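Local coordinates for protein involved in catabolism of external DNA (Legionella pneumophila subsp. pneumophila, PDB 2OO3), which probably methylates the N6 position of adenine 2030 in 23S ribosomal RNA, with S-adenosyl-L-methionine as methyl donor, at residues 17-26 and 249-260; 190-201 and 234-244. All coordinates share one frame; numbering follows the deposited sequence. Where two conformers were deposited one is given.

Interaction 1. Residues 17-26 and 249-260; sequences VIKHITLTRL and FPSEIKLVLETL
The CD1 methyl of Ile18 pushes into the helix 249-260 side of the contact, 3.5 Å from Leu257 CD2 and with Leu260 CD1 and Val256 CG1 close by. It gets there because CG1 runs anti to the backbone N (chi1 -180°), which carries the end of the chain across although its root does not aim that way. Around this knot the packing is wholly apolar. Ile21 CG2 lies 3.8 Å from Val256 CG1, the two side chains passing alongside and pointing opposite ways, and Val17 CG1 meets Leu260 CD2 at the far end. One turn on from Ile18, Thr22 keeps its hydroxyl at home: OG1 gives its proton to Ile18 O (2.7 Å), a carbonyl that also accepts from Thr22 N on its other face. The CG2 methyl of Thr22 then meets Phe249 CZ at 3.8 Å, while OG1 itself lies against the Ile253 CD1 methyl, and Leu26 CD2 sits over one face of the Phe249 ring.

The two helices run nearly antiparallel, 149° between directions, and pack beside each other on one side of the Rossmann-like methyltransferase sheet; Ile18, Thr22 and Phe249 also rest on strand 237-243.

The looser, polar side opens to solvent at Glu252, which is partly exposed, while Arg25 stays buried. Arg25, bent at chi2 and chi3, brings NE to Glu252 OE1 (2.9 Å) in a salt bridge whose bond is bent, 137° at the hydrogen. The oxygen is met from above the carboxylate plane; the guanidinium and carboxylate planes are steeply inclined to each other, and across this contact NE alone makes the bond. Arg25 NH1 pairs with Glu82 of helix 81-90, which fixes the guanidinium between two acids. A water bonds weakly to both Glu252 OE1 and Arg25 O.

Interaction 2. Residues 190-201 and 234-244; sequences STGLYCVWYPVV and GMTGCGLWIIN
Trp197 holds CG anti to its backbone N (chi1 178°), while Cys238 tucks SG between its own backbone N and carbonyl carbon (chi1 71°); together these bring the indole NE1 to the sulfur, 3.5 Å away, in a hydrogen bond tilted somewhat from the ring plane. Met235 SD adds a Met-aromatic contact at the edge of the six-membered ring, 3.7 Å from Trp197 CZ2. On the opposite face of the sheet Tyr198 lays its ring across its hydrogen-bonded partner Gly239, whose CA lies 3.8 Å from the ring centroid in a CH-pi contact. Glycine there leaves the ring room to lie flat on the backbone. The Tyr198 OH is hydrogen-bonded to Glu224 OE2.

Backbone pairs at Tyr194-Ile243, Val196-Trp241 and Tyr198-Gly239 knit the strands, with Gly239 N 2.8 Å from Tyr198 O. Past the end of the strand, the Asn244 amide grips two carbonyls in its own plane: ND2 to Gly192 O (2.8 Å, nearly straight at 172°) and, by a more bent bond, to Ser190 O (2.9 Å). Beyond the pair, Trp197 touches Asp166, the predicted proton acceptor, and makes a cation-pi contact with Lys19. Strand 237-243 runs antiparallel between 193-200 and 220-226, giving the strand order 3-2-1-4-5-7-6 of the Rossmann-like class I methyltransferases.

How the interactions relate
From the N terminus, helix 14-30 comes first, and its partner, helix 249-263, arrives more than 220 residues later, so interaction 1 closes a loop holding most of the methyltransferase core. Interaction 2 is nested inside that loop: strand 193-200 leads through helix 203-216 and strand 220-226 to strand 237-243, which then runs on into helix 249-263. That short connection makes the two contacts neighbours, their centres about 12 Å apart. Phe249 packs on Ile242, Ile18 on Cys238 and Leu26 on Cys195. The helix pair of interaction 1 is thereby laid against the strand pair of interaction 2, joining the first helix to the part of the sheet where the parallel run meets the antiparallel strand 237-243.

Interaction 1. Residues 17-26 and 249-260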
# COMPACT_ATOMS: atom_id res chain seq x y z
N VAL A 17 3.02 2.71 -7.39
CA VAL A 17 3.12 4.14 -7.14
C VAL A 17 1.96 4.62 -6.26
O VAL A 17 2.17 5.24 -5.19
CB VAL A 17 3.19 4.96 -8.45
CG1 VAL A 17 3.11 6.49 -8.14
CG2 VAL A 17 4.49 4.65 -9.19
N ILE A 18 0.72 4.33 -6.69
CA ILE A 18 -0.41 4.80 -5.89
C ILE A 18 -0.48 4.12 -4.51
O ILE A 18 -0.77 4.76 -3.48
CB ILE A 18 -1.77 4.76 -6.62
CG1 ILE A 18 -2.89 5.29 -5.69
CG2 ILE A 18 -2.13 3.36 -7.07
CD1 ILE A 18 -2.71 6.78 -5.18
N LYS A 19 -0.19 2.83 -4.46
CA LYS A 19 -0.21 2.12 -3.17
C LYS A 19 0.84 2.68 -2.19
O LYS A 19 0.57 2.88 -0.98
CB LYS A 19 -0.07 0.61 -3.44
CG LYS A 19 0.85 -0.16 -2.57
CD LYS A 19 1.02 -1.65 -3.00
CE LYS A 19 0.87 -1.89 -4.50
NZ LYS A 19 1.17 -3.32 -4.84
N HIS A 20 2.04 2.96 -2.68
CA HIS A 20 3.12 3.41 -1.79
C HIS A 20 2.98 4.87 -1.37
O HIS A 20 3.30 5.20 -0.25
CB HIS A 20 4.48 3.12 -2.41
CG HIS A 20 4.81 1.65 -2.46
ND1 HIS A 20 5.63 1.11 -3.43
CD2 HIS A 20 4.45 0.62 -1.66
CE1 HIS A 20 5.77 -0.19 -3.22
NE2 HIS A 20 5.05 -0.51 -2.16
N ILE A 21 2.47 5.73 -2.25
CA ILE A 21 2.22 7.10 -1.84
C ILE A 21 1.13 7.09 -0.78
O ILE A 21 1.25 7.82 0.23
CB ILE A 21 1.77 8.00 -3.03
CG1 ILE A 21 2.90 8.05 -4.06
CG2 ILE A 21 1.38 9.41 -2.52
CD1 ILE A 21 2.50 8.72 -5.40
N THR A 22 0.08 6.28 -1.01
CA THR A 22 -0.99 6.08 -0.02
C THR A 22 -0.41 5.66 1.33
O THR A 22 -0.71 6.27 2.35
CB THR A 22 -2.03 5.07 -0.50
OG1 THR A 22 -2.67 5.60 -1.68
CG2 THR A 22 -3.10 4.84 0.57
N LEU A 23 0.42 4.63 1.33
CA LEU A 23 1.13 4.22 2.55
C LEU A 23 1.87 5.40 3.21
O LEU A 23 1.73 5.62 4.40
CB LEU A 23 2.11 3.08 2.22
CG LEU A 23 3.00 2.57 3.36
CD1 LEU A 23 2.19 2.10 4.59
CD2 LEU A 23 3.93 1.44 2.85
N THR A 24 2.64 6.16 2.43
CA THR A 24 3.41 7.27 3.02
C THR A 24 2.51 8.30 3.71
O THR A 24 2.89 8.85 4.75
CB THR A 24 4.41 7.96 2.05
OG1 THR A 24 3.71 8.76 1.08
CG2 THR A 24 5.34 6.93 1.34
N ARG A 25 1.32 8.54 3.16
CA ARG A 25 0.41 9.57 3.71
C ARG A 25 -0.19 9.02 5.00
O ARG A 25 -0.33 9.75 6.00
CB ARG A 25 -0.69 9.93 2.69
CG ARG A 25 -0.13 10.49 1.37
CD ARG A 25 0.04 12.02 1.35
NE ARG A 25 0.35 12.69 2.62
CZ ARG A 25 1.55 13.17 2.97
NH1 ARG A 25 2.61 13.03 2.20
NH2 ARG A 25 1.69 13.77 4.12
N LEU A 26 -0.48 7.71 5.01
CA LEU A 26 -1.03 7.07 6.21
C LEU A 26 -0.00 7.10 7.35
O LEU A 26 -0.35 7.42 8.48
CB LEU A 26 -1.50 5.63 5.93
CG LEU A 26 -2.69 5.56 4.93
CD1 LEU A 26 -2.96 4.11 4.63
CD2 LEU A 26 -3.96 6.25 5.54
N PHE A 249 -7.32 12.86 4.91
CA PHE A 249 -6.80 11.94 3.89
C PHE A 249 -7.59 11.97 2.57
O PHE A 249 -6.98 11.97 1.51
CB PHE A 249 -6.73 10.50 4.45
CG PHE A 249 -6.30 9.49 3.43
CD1 PHE A 249 -4.95 9.29 3.16
CD2 PHE A 249 -7.25 8.76 2.73
CE1 PHE A 249 -4.55 8.35 2.21
CE2 PHE A 249 -6.87 7.84 1.77
CZ PHE A 249 -5.51 7.64 1.50
N PRO A 250 -8.95 11.93 2.62
CA PRO A 250 -9.72 12.07 1.38
C PRO A 250 -9.31 13.25 0.49
O PRO A 250 -9.13 13.05 -0.70
CB PRO A 250 -11.17 12.17 1.87
CG PRO A 250 -11.19 11.26 3.06
CD PRO A 250 -9.85 11.65 3.76
N SER A 251 -9.11 14.45 1.04
CA SER A 251 -8.71 15.55 0.20
C SER A 251 -7.25 15.50 -0.22
O SER A 251 -6.94 15.88 -1.35
CB SER A 251 -9.08 16.93 0.79
OG SER A 251 -8.47 17.08 2.07
N GLU A 252 -6.34 15.04 0.64
CA GLU A 252 -4.96 14.85 0.19
C GLU A 252 -4.91 13.86 -0.97
O GLU A 252 -4.25 14.11 -1.95
CB GLU A 252 -4.04 14.28 1.28
CG GLU A 252 -3.82 15.24 2.44
CD GLU A 252 -2.66 14.82 3.32
OE1 GLU A 252 -2.29 13.62 3.32
OE2 GLU A 252 -2.13 15.70 4.02
N ILE A 253 -5.58 12.72 -0.82
CA ILE A 253 -5.43 11.65 -1.80
C ILE A 253 -6.03 12.04 -3.18
O ILE A 253 -5.56 11.58 -4.20
CB ILE A 253 -6.01 10.34 -1.28
CG1 ILE A 253 -5.27 9.16 -1.94
CG2 ILE A 253 -7.54 10.32 -1.43
CD1 ILE A 253 -3.78 9.11 -1.55
N LYS A 254 -7.02 12.92 -3.17
CA LYS A 254 -7.56 13.51 -4.39
C LYS A 254 -6.50 14.30 -5.17
O LYS A 254 -6.41 14.17 -6.39
CB LYS A 254 -8.76 14.42 -4.05
CG LYS A 254 -9.56 14.94 -5.28
CD LYS A 254 -10.77 15.76 -4.81
CE LYS A 254 -11.56 16.41 -5.97
NZ LYS A 254 -10.62 17.31 -6.70
N LEU A 255 -5.72 15.12 -4.47
CA LEU A 255 -4.61 15.84 -5.11
C LEU A 255 -3.61 14.84 -5.68
O LEU A 255 -3.13 15.01 -6.81
CB LEU A 255 -3.88 16.80 -4.14
CG LEU A 255 -2.69 17.60 -4.79
CD1 LEU A 255 -3.03 18.27 -6.13
CD2 LEU A 255 -2.06 18.63 -3.84
N VAL A 256 -3.30 13.79 -4.93
CA VAL A 256 -2.33 12.82 -5.40
C VAL A 256 -2.86 12.18 -6.70
O VAL A 256 -2.16 12.13 -7.72
CB VAL A 256 -2.06 11.72 -4.35
CG1 VAL A 256 -1.28 10.50 -4.98
CG2 VAL A 256 -1.28 12.30 -3.13
N LEU A 257 -4.09 11.66 -6.65
CA LEU A 257 -4.69 10.97 -7.80
C LEU A 257 -4.81 11.87 -9.02
O LEU A 257 -4.52 11.43 -10.14
CB LEU A 257 -6.06 10.37 -7.45
CG LEU A 257 -6.05 9.24 -6.41
CD1 LEU A 257 -7.47 8.99 -5.85
CD2 LEU A 257 -5.49 7.95 -7.02
N GLU A 258 -5.22 13.13 -8.83
CA GLU A 258 -5.24 14.08 -9.96
C GLU A 258 -3.87 14.21 -10.57
O GLU A 258 -3.74 14.18 -11.80
CB GLU A 258 -5.65 15.49 -9.53
CG GLU A 258 -7.03 15.66 -8.95
CD GLU A 258 -7.32 17.15 -8.76
OE1 GLU A 258 -8.30 17.49 -8.07
OE2 GLU A 258 -6.53 17.96 -9.34
N THR A 259 -2.85 14.40 -9.74
CA THR A 259 -1.47 14.47 -10.24
C THR A 259 -1.06 13.22 -11.04
O THR A 259 -0.49 13.33 -12.14
CB THR A 259 -0.44 14.75 -9.10
OG1 THR A 259 -0.84 15.94 -8.42
CG2 THR A 259 0.93 14.97 -9.65
N LEU A 260 -1.33 12.04 -10.49
CA LEU A 260 -0.96 10.79 -11.18
C LEU A 260 -1.61 10.61 -12.58
O LEU A 260 -1.00 10.07 -13.52
CB LEU A 260 -1.24 9.59 -10.27
CG LEU A 260 -0.36 9.55 -9.01
CD1 LEU A 260 -0.71 8.31 -8.22
CD2 LEU A 260 1.16 9.55 -9.41
O HOH W 1 -3.13 11.83 6.00

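Interaction 2. Residues 190-201 and 234-244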
# COMPACT_ATOMS: atom_id res chain seq x y z
N SER A 190 -11.53 -2.81 16.21
CA SER A 190 -12.38 -2.03 15.31
C SER A 190 -11.86 -0.58 15.10
O SER A 190 -12.40 0.16 14.28
CB SER A 190 -13.82 -2.03 15.86
OG SER A 190 -13.86 -1.26 17.07
N THR A 191 -10.84 -0.19 15.86
CA THR A 191 -10.25 1.14 15.77
C THR A 191 -8.94 1.15 14.98
O THR A 191 -8.34 2.21 14.79
CB THR A 191 -10.00 1.78 17.15
OG1 THR A 191 -9.09 0.97 17.90
CG2 THR A 191 -11.34 1.97 17.94
N GLY A 192 -8.50 -0.03 14.52
CA GLY A 192 -7.30 -0.12 13.70
C GLY A 192 -7.50 0.54 12.34
O GLY A 192 -8.64 0.66 11.86
N LEU A 193 -6.42 0.99 11.74
CA LEU A 193 -6.46 1.58 10.39
C LEU A 193 -6.10 0.44 9.45
O LEU A 193 -4.97 -0.06 9.50
CB LEU A 193 -5.46 2.74 10.28
CG LEU A 193 -5.72 3.75 9.15
CD1 LEU A 193 -4.76 4.93 9.24
CD2 LEU A 193 -5.63 3.12 7.77
N TYR A 194 -7.07 -0.02 8.66
CA TYR A 194 -6.88 -1.11 7.70
C TYR A 194 -6.77 -0.54 6.27
O TYR A 194 -7.60 0.27 5.86
CB TYR A 194 -8.05 -2.11 7.77
CG TYR A 194 -8.17 -2.79 9.14
CD1 TYR A 194 -7.54 -4.01 9.39
CD2 TYR A 194 -8.88 -2.19 10.19
CE1 TYR A 194 -7.64 -4.63 10.65
CE2 TYR A 194 -8.98 -2.82 11.47
CZ TYR A 194 -8.35 -4.03 11.68
OH TYR A 194 -8.43 -4.65 12.92
N CYS A 195 -5.74 -0.93 5.53
CA CYS A 195 -5.56 -0.48 4.17
C CYS A 195 -5.29 -1.69 3.29
O CYS A 195 -4.25 -2.35 3.41
CB CYS A 195 -4.37 0.47 4.08
SG CYS A 195 -4.11 1.12 2.44
N VAL A 196 -6.21 -2.00 2.39
CA VAL A 196 -6.01 -3.15 1.49
C VAL A 196 -6.00 -2.68 0.03
O VAL A 196 -6.88 -1.91 -0.39
CB VAL A 196 -7.07 -4.26 1.74
CG1 VAL A 196 -8.49 -3.73 1.57
CG2 VAL A 196 -6.84 -5.52 0.85
N TRP A 197 -4.96 -3.10 -0.69
CA TRP A 197 -4.82 -2.84 -2.12
C TRP A 197 -5.58 -3.94 -2.88
O TRP A 197 -5.55 -5.13 -2.48
CB TRP A 197 -3.32 -2.89 -2.51
CG TRP A 197 -3.11 -2.68 -4.00
CD1 TRP A 197 -3.10 -1.47 -4.68
CD2 TRP A 197 -2.98 -3.71 -4.98
NE1 TRP A 197 -2.95 -1.71 -6.03
CE2 TRP A 197 -2.87 -3.07 -6.24
CE3 TRP A 197 -2.98 -5.12 -4.92
CZ2 TRP A 197 -2.75 -3.79 -7.43
CZ3 TRP A 197 -2.82 -5.84 -6.10
CH2 TRP A 197 -2.69 -5.17 -7.35
N TYR A 198 -6.18 -3.57 -4.02
CA TYR A 198 -6.82 -4.56 -4.90
C TYR A 198 -6.66 -4.14 -6.36
O TYR A 198 -6.56 -2.93 -6.66
CB TYR A 198 -8.30 -4.70 -4.54
CG TYR A 198 -9.11 -3.43 -4.69
CD1 TYR A 198 -9.74 -3.12 -5.90
CD2 TYR A 198 -9.26 -2.54 -3.62
CE1 TYR A 198 -10.50 -1.94 -6.04
CE2 TYR A 198 -10.01 -1.39 -3.74
CZ TYR A 198 -10.62 -1.09 -4.95
OH TYR A 198 -11.35 0.06 -5.05
N PRO A 199 -6.60 -5.13 -7.28
CA PRO A 199 -6.53 -4.83 -8.69
C PRO A 199 -7.91 -4.75 -9.34
O PRO A 199 -8.90 -5.22 -8.78
CB PRO A 199 -5.79 -6.05 -9.27
CG PRO A 199 -6.19 -7.19 -8.38
CD PRO A 199 -6.51 -6.58 -7.02
N VAL A 200 -7.93 -4.16 -10.54
CA VAL A 200 -9.05 -4.28 -11.46
C VAL A 200 -8.56 -5.06 -12.69
O VAL A 200 -7.89 -4.51 -13.60
CB VAL A 200 -9.64 -2.90 -11.86
CG1 VAL A 200 -10.89 -3.11 -12.77
CG2 VAL A 200 -10.03 -2.13 -10.62
N VAL A 201 -8.83 -6.36 -12.65
CA VAL A 201 -8.47 -7.28 -13.73
C VAL A 201 -9.77 -7.88 -14.31
O VAL A 201 -9.95 -7.98 -15.52
CB VAL A 201 -7.56 -8.42 -13.22
CG1 VAL A 201 -7.21 -9.37 -14.36
CG2 VAL A 201 -6.28 -7.87 -12.57
N GLY A 234 -5.29 -7.67 -18.85
CA GLY A 234 -4.46 -7.56 -17.65
C GLY A 234 -5.04 -6.54 -16.68
O GLY A 234 -6.25 -6.27 -16.69
N MET A 235 -4.19 -5.95 -15.85
CA MET A 235 -4.67 -5.03 -14.84
C MET A 235 -4.86 -3.64 -15.43
O MET A 235 -3.89 -2.95 -15.74
CB MET A 235 -3.66 -4.98 -13.67
CG MET A 235 -4.06 -4.08 -12.48
SD MET A 235 -2.87 -4.16 -11.08
CE MET A 235 -1.34 -3.68 -11.77
N THR A 236 -6.10 -3.20 -15.58
CA THR A 236 -6.33 -1.91 -16.24
C THR A 236 -6.44 -0.77 -15.23
O THR A 236 -6.53 0.41 -15.59
CB THR A 236 -7.63 -1.96 -17.02
OG1 THR A 236 -8.66 -2.40 -16.11
CG2 THR A 236 -7.49 -2.96 -18.18
N GLY A 237 -6.47 -1.15 -13.95
CA GLY A 237 -6.59 -0.14 -12.90
C GLY A 237 -6.41 -0.84 -11.59
O GLY A 237 -6.24 -2.07 -11.54
N CYS A 238 -6.47 -0.07 -10.50
CA CYS A 238 -6.37 -0.69 -9.19
C CYS A 238 -6.95 0.25 -8.15
O CYS A 238 -7.30 1.40 -8.47
CB CYS A 238 -4.88 -0.97 -8.88
SG CYS A 238 -3.94 0.53 -8.56
N GLY A 239 -7.05 -0.21 -6.92
CA GLY A 239 -7.60 0.66 -5.88
C GLY A 239 -7.11 0.32 -4.51
O GLY A 239 -6.38 -0.67 -4.33
N LEU A 240 -7.47 1.16 -3.54
CA LEU A 240 -7.28 0.81 -2.12
C LEU A 240 -8.55 1.10 -1.32
O LEU A 240 -9.27 2.06 -1.60
CB LEU A 240 -6.04 1.48 -1.48
CG LEU A 240 -4.70 1.15 -2.17
CD1 LEU A 240 -4.24 2.29 -3.10
CD2 LEU A 240 -3.62 0.88 -1.15
N TRP A 241 -8.83 0.22 -0.37
CA TRP A 241 -9.97 0.35 0.52
C TRP A 241 -9.40 0.59 1.91
O TRP A 241 -8.59 -0.20 2.40
CB TRP A 241 -10.81 -0.93 0.48
CG TRP A 241 -12.09 -0.76 1.28
CD1 TRP A 241 -12.21 -0.72 2.64
CD2 TRP A 241 -13.39 -0.56 0.75
NE1 TRP A 241 -13.52 -0.53 3.00
CE2 TRP A 241 -14.27 -0.41 1.85
CE3 TRP A 241 -13.91 -0.49 -0.55
CZ2 TRP A 241 -15.65 -0.20 1.70
CZ3 TRP A 241 -15.31 -0.27 -0.71
CH2 TRP A 241 -16.15 -0.12 0.41
N ILE A 242 -9.80 1.70 2.54
CA ILE A 242 -9.24 2.07 3.84
C ILE A 242 -10.37 2.17 4.84
O ILE A 242 -11.37 2.84 4.58
CB ILE A 242 -8.41 3.41 3.78
CG1 ILE A 242 -7.23 3.26 2.80
CG2 ILE A 242 -7.88 3.77 5.18
CD1 ILE A 242 -6.64 4.52 2.29
N ILE A 243 -10.23 1.44 5.94
CA ILE A 243 -11.13 1.54 7.08
C ILE A 243 -10.47 2.41 8.14
O ILE A 243 -9.29 2.24 8.46
CB ILE A 243 -11.42 0.16 7.67
CG1 ILE A 243 -12.07 -0.73 6.59
CG2 ILE A 243 -12.35 0.27 8.93
CD1 ILE A 243 -12.18 -2.25 6.98
N ASN A 244 -11.26 3.34 8.67
CA ASN A 244 -10.79 4.36 9.61
C ASN A 244 -9.75 5.29 8.99
O ASN A 244 -8.68 5.51 9.57
CB ASN A 244 -10.32 3.67 10.90
CG ASN A 244 -11.49 2.98 11.62
OD1 ASN A 244 -12.62 3.50 11.64
ND2 ASN A 244 -11.22 1.82 12.20
O HOH W 2 -8.65 -6.84 -17.57
O HOH W 3 -10.53 -4.84 -16.89